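Local coordinates for putative major capsid protein (Cafeteriavirus-dependent mavirus, PDB 6G44) that builds the virophage capsid shell by self-assembly of double jelly-roll subunits, at the interface of chains A and B. Sequence-based numbering; all coordinates share one arbitrary frame. Chains: chain A/B, Putative major capsid protein.

The interface of chains A and B. Residues chain A 16-18, 21; chain B 33-36, 279.
A:Gln16 pairs with B:Arg34 in a short parallel beta bridge, with the backbone N of A:Gln16 donating to B:Ser33 O at 2.9 Å and B:Ile35 N donating to A:Gln16 O at 3.0 Å. The side chains of A:Gln16 and B:Arg34 leave the bridge side by side and point the same way. A:Gln16 CG rests over one face of the B:Arg34 guanidinium, toward its rim, 3.9 Å from CZ. The arginine chain bends at chi3 (-73°), which lays the guanidinium face against A:Gln16 CG. This is an apolar contact of the aliphatic CG. The amide and guanidinium planes are 34° apart.

Beyond the bridge, A:Ala17 CB meets B:Ile35 CG1 at 3.6 Å. A:Pro18 CD packs against the backbone of B:Gly36. A:Tyr21 and B:Ile279 cross at about a right angle. The isoleucine CD1 lies over one ring face near the rim, and its CG2 approaches A:Tyr21 CD2 at 3.9 Å. At the ring edge, water 1 links the phenol OH to the carbonyl O of B:Gly36.

Strand 13-16 and the short 3-10 helix at 19-21 belong to the N-terminal arm of chain A, here laid against strand 29-34 and the 3-10 helix at 277-279 of chain B. The arm probably ties neighbouring subunits together in the trimeric capsomer expected of a double jelly-roll capsid protein.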
loop_
_atom_site.group_PDB
_atom_site.type_symbol
_atom_site.label_atom_id
_atom_site.label_comp_id
_atom_site.label_asym_id
_atom_site.label_seq_id
_atom_site.Cartn_x
_atom_site.Cartn_y
_atom_site.Cartn_z
ATOM N N GLN A 16 10.404 -3.262 26.747
ATOM C CA GLN A 16 9.974 -3.663 25.412
ATOM C C GLN A 16 11.026 -4.595 24.823
ATOM O O GLN A 16 12.206 -4.290 24.860
ATOM C CB GLN A 16 9.793 -2.446 24.506
ATOM C CG GLN A 16 9.236 -2.740 23.108
ATOM C CD GLN A 16 7.818 -3.258 23.150
ATOM O OE1 GLN A 16 6.950 -2.647 23.764
ATOM N NE2 GLN A 16 7.576 -4.412 22.507
ATOM N N ALA A 17 10.586 -5.744 24.319
ATOM C CA ALA A 17 11.507 -6.751 23.790
ATOM C C ALA A 17 10.902 -7.326 22.525
ATOM O O ALA A 17 9.700 -7.357 22.369
ATOM C CB ALA A 17 11.744 -7.839 24.832
ATOM N N PRO A 18 11.756 -7.798 21.605
ATOM C CA PRO A 18 11.218 -8.360 20.366
ATOM C C PRO A 18 10.432 -9.644 20.618
ATOM O O PRO A 18 10.754 -10.403 21.537
ATOM C CB PRO A 18 12.473 -8.659 19.529
ATOM C CG PRO A 18 13.618 -8.612 20.455
ATOM C CD PRO A 18 13.227 -7.862 21.695
ATOM N N TYR A 21 11.906 -13.111 21.227
ATOM C CA TYR A 21 12.229 -13.635 22.545
ATOM C C TYR A 21 11.053 -14.256 23.285
ATOM O O TYR A 21 11.234 -14.759 24.401
ATOM C CB TYR A 21 12.869 -12.547 23.431
ATOM C CG TYR A 21 14.276 -12.093 23.059
ATOM C CD1 TYR A 21 15.210 -12.966 22.471
ATOM C CD2 TYR A 21 14.706 -10.822 23.348
ATOM C CE1 TYR A 21 16.494 -12.549 22.186
ATOM C CE2 TYR A 21 16.002 -10.385 23.052
ATOM C CZ TYR A 21 16.897 -11.273 22.460
ATOM O OH TYR A 21 18.182 -10.825 22.177
ATOM N N SER B 33 11.454 0.836 28.745
ATOM C CA SER B 33 12.826 0.804 28.231
ATOM C C SER B 33 12.839 -0.293 27.168
ATOM O O SER B 33 11.783 -0.676 26.650
ATOM C CB SER B 33 13.865 0.601 29.344
ATOM O OG SER B 33 15.180 0.650 28.804
ATOM N N ARG B 34 14.009 -0.764 26.781
ATOM C CA ARG B 34 14.076 -1.676 25.660
ATOM C C ARG B 34 15.299 -2.580 25.707
ATOM O O ARG B 34 16.366 -2.169 26.144
ATOM C CB ARG B 34 14.101 -0.878 24.368
ATOM C CG ARG B 34 13.882 -1.704 23.129
ATOM C CD ARG B 34 13.931 -0.834 21.902
ATOM N NE ARG B 34 12.727 -0.026 21.799
ATOM C CZ ARG B 34 11.627 -0.352 21.124
ATOM N NH1 ARG B 34 11.527 -1.489 20.433
ATOM N NH2 ARG B 34 10.619 0.476 21.119
ATOM N N ILE B 35 15.091 -3.825 25.263
ATOM C CA ILE B 35 16.183 -4.700 24.827
ATOM C C ILE B 35 15.894 -5.070 23.383
ATOM O O ILE B 35 14.762 -4.979 22.928
ATOM C CB ILE B 35 16.334 -5.943 25.731
ATOM C CG1 ILE B 35 15.045 -6.761 25.814
ATOM C CG2 ILE B 35 16.814 -5.508 27.105
ATOM C CD1 ILE B 35 15.210 -8.097 26.520
ATOM N N GLY B 36 16.933 -5.472 22.649
ATOM C CA GLY B 36 16.720 -5.837 21.267
ATOM C C GLY B 36 17.902 -6.577 20.737
ATOM O O GLY B 36 18.903 -6.789 21.439
ATOM N N ILE B 279 16.255 -11.730 29.837
ATOM C CA ILE B 279 15.372 -12.825 29.406
ATOM C C ILE B 279 15.584 -14.111 30.203
ATOM O O ILE B 279 14.861 -15.090 30.002
ATOM C CB ILE B 279 15.434 -13.091 27.880
ATOM C CG1 ILE B 279 16.794 -13.626 27.411
ATOM C CG2 ILE B 279 15.039 -11.818 27.123
ATOM C CD1 ILE B 279 16.779 -14.138 25.975
HETATM O O HOH W 1 19.071 -8.733 23.215
#